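Local coordinates for uncharacterized protein (Bacteroides ovatus, PDB 4ORL), which is of unknown function but belongs to the DUF4783 family, which is grouped with the NTF2-like folds, at residues 60-65 with 72-77. Residues are numbered along the deposited sequence; the frame is centred on the assembly and turned at random. Where two conformers were deposited one is given.
Sequences FNVNHQ and SFVIGT
Asn61 to Gln65 pair antiparallel with Val74 to Thr77 in a beta hairpin at one edge of the sheet, and a classic beta bulge interrupts the ladder. Asn61 and Thr77 form a hydrogen-bonded pair. At the bulge, Asn63 and His64 both face Ile75. Ile75 O accepts two N-H groups, from Asn63 N at 2.8 Å and from His64 N at 3.1 Å. Beyond it, Ile75 N returns a nearly straight bond to His64 O (175°).

The side chain of Asn63 leans toward the partner strand. Its OD1 takes the hydroxyl of Thr77 OG1 on an in-plane lone pair at 2.9 Å. This bond ties the bulge to the next hydrogen-bonded pair.

Phe60 CG is anti to the backbone N (chi1 -177°), which carries the ring along the strand to Gly76. Its CE1 lies 3.5 Å from Gly76 C. A side chain on Gly76 would run into this ring. An alanine in place of Phe60 would probably uncover the Gly76 backbone and open a gap beside it.

At the other end, Gln65 C lies over one face of the Phe73 ring, toward its rim. Val62 CG1 meets Val74 CG2 at 4.0 Å.

Helix 6-14 packs on this valine side through Ile9, which touches Val62, and Phe12, whose ring meets Phe60. Strand 83-94 flanks strand 71-80, while strand 57-68 is outermost.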
loop_
_atom_site.group_PDB
_atom_site.type_symbol
_atom_site.label_atom_id
_atom_site.label_comp_id
_atom_site.label_asym_id
_atom_site.label_seq_id
_atom_site.Cartn_x
_atom_site.Cartn_y
_atom_site.Cartn_z
ATOM N N PHE A 60 5.253 -6.253 -8.569
ATOM C CA PHE A 60 5.015 -6.398 -7.149
ATOM C C PHE A 60 4.827 -7.862 -6.843
ATOM O O PHE A 60 4.025 -8.535 -7.487
ATOM C CB PHE A 60 3.773 -5.613 -6.696
ATOM C CG PHE A 60 3.506 -5.660 -5.211
ATOM C CD1 PHE A 60 4.342 -5.037 -4.317
ATOM C CD2 PHE A 60 2.326 -6.239 -4.715
ATOM C CE1 PHE A 60 4.095 -5.078 -2.954
ATOM C CE2 PHE A 60 2.053 -6.234 -3.358
ATOM C CZ PHE A 60 2.939 -5.669 -2.479
ATOM N N ASN A 61 5.605 -8.361 -5.908
ATOM C CA ASN A 61 5.494 -9.722 -5.396
ATOM C C ASN A 61 4.879 -9.662 -4.010
ATOM O O ASN A 61 5.401 -8.977 -3.161
ATOM C CB ASN A 61 6.912 -10.367 -5.200
ATOM C CG ASN A 61 7.546 -10.893 -6.486
ATOM O OD1 ASN A 61 6.898 -11.068 -7.506
ATOM N ND2 ASN A 61 8.839 -11.205 -6.405
ATOM N N VAL A 62 3.847 -10.451 -3.755
ATOM C CA VAL A 62 3.338 -10.616 -2.405
ATOM C C VAL A 62 4.220 -11.623 -1.664
ATOM O O VAL A 62 4.462 -12.737 -2.175
ATOM C CB VAL A 62 1.889 -11.120 -2.389
ATOM C CG1 VAL A 62 1.459 -11.445 -0.954
ATOM C CG2 VAL A 62 0.979 -10.080 -2.998
ATOM N N ASN A 63 4.688 -11.250 -0.483
ATOM C CA ASN A 63 5.523 -12.124 0.348
ATOM C C ASN A 63 4.727 -12.759 1.480
ATOM O O ASN A 63 4.892 -13.948 1.763
ATOM C CB ASN A 63 6.726 -11.335 0.897
ATOM C CG ASN A 63 7.591 -10.714 -0.211
ATOM O OD1 ASN A 63 7.966 -9.549 -0.128
ATOM N ND2 ASN A 63 7.797 -11.439 -1.259
ATOM N N HIS A 64 3.882 -11.967 2.139
ATOM C CA HIS A 64 2.994 -12.485 3.193
ATOM C C HIS A 64 1.675 -11.744 3.192
ATOM O O HIS A 64 1.607 -10.583 2.837
ATOM C CB HIS A 64 3.637 -12.352 4.579
ATOM C CG HIS A 64 4.914 -13.103 4.718
ATOM N ND1 HIS A 64 4.958 -14.477 4.807
ATOM C CD2 HIS A 64 6.205 -12.686 4.712
ATOM C CE1 HIS A 64 6.219 -14.875 4.867
ATOM N NE2 HIS A 64 6.994 -13.807 4.807
ATOM N N GLN A 65 0.635 -12.431 3.649
ATOM C CA GLN A 65 -0.724 -11.880 3.811
ATOM C C GLN A 65 -1.284 -12.462 5.089
ATOM O O GLN A 65 -1.001 -13.629 5.412
ATOM C CB GLN A 65 -1.649 -12.334 2.673
ATOM C CG GLN A 65 -1.258 -11.884 1.293
ATOM C CD GLN A 65 -2.359 -12.127 0.276
ATOM O OE1 GLN A 65 -3.492 -11.681 0.454
ATOM N NE2 GLN A 65 -2.030 -12.811 -0.791
ATOM N N SER A 72 -6.120 -6.756 8.914
ATOM C CA SER A 72 -5.412 -7.580 7.936
ATOM C C SER A 72 -4.168 -6.869 7.450
ATOM O O SER A 72 -3.982 -5.673 7.682
ATOM C CB SER A 72 -6.329 -7.927 6.758
ATOM O OG SER A 72 -6.729 -6.755 6.074
ATOM N N PHE A 73 -3.324 -7.601 6.750
ATOM C CA PHE A 73 -2.116 -7.023 6.198
ATOM C C PHE A 73 -1.665 -7.748 4.961
ATOM O O PHE A 73 -1.955 -8.942 4.773
ATOM C CB PHE A 73 -0.995 -7.052 7.229
ATOM C CG PHE A 73 -0.501 -8.437 7.545
ATOM C CD1 PHE A 73 -1.086 -9.192 8.565
ATOM C CD2 PHE A 73 0.570 -8.983 6.839
ATOM C CE1 PHE A 73 -0.602 -10.476 8.869
ATOM C CE2 PHE A 73 1.046 -10.265 7.136
ATOM C CZ PHE A 73 0.447 -11.007 8.135
ATOM N N VAL A 74 -0.899 -7.027 4.140
ATOM C CA VAL A 74 -0.184 -7.625 3.030
ATOM C C VAL A 74 1.197 -6.993 2.955
ATOM O O VAL A 74 1.342 -5.760 3.073
ATOM C CB VAL A 74 -0.959 -7.504 1.704
ATOM C CG1 VAL A 74 -1.307 -6.065 1.391
ATOM C CG2 VAL A 74 -0.179 -8.126 0.568
ATOM N N ILE A 75 2.201 -7.856 2.829
ATOM C CA ILE A 75 3.592 -7.462 2.760
ATOM C C ILE A 75 4.135 -7.943 1.430
ATOM O O ILE A 75 3.984 -9.099 1.100
ATOM C CB ILE A 75 4.430 -8.142 3.873
ATOM C CG1 ILE A 75 3.686 -8.144 5.211
ATOM C CG2 ILE A 75 5.768 -7.453 4.001
ATOM C CD1 ILE A 75 3.313 -6.771 5.700
ATOM N N GLY A 76 4.796 -7.071 0.686
ATOM C CA GLY A 76 5.372 -7.494 -0.584
ATOM C C GLY A 76 6.550 -6.661 -0.987
ATOM O O GLY A 76 6.914 -5.721 -0.303
ATOM N N THR A 77 7.148 -7.010 -2.116
ATOM C CA THR A 77 8.296 -6.276 -2.647
ATOM C C THR A 77 7.950 -5.676 -3.981
ATOM O O THR A 77 7.503 -6.388 -4.918
ATOM C CB THR A 77 9.528 -7.162 -2.798
ATOM O OG1 THR A 77 9.817 -7.775 -1.536
ATOM C CG2 THR A 77 10.757 -6.360 -3.254
#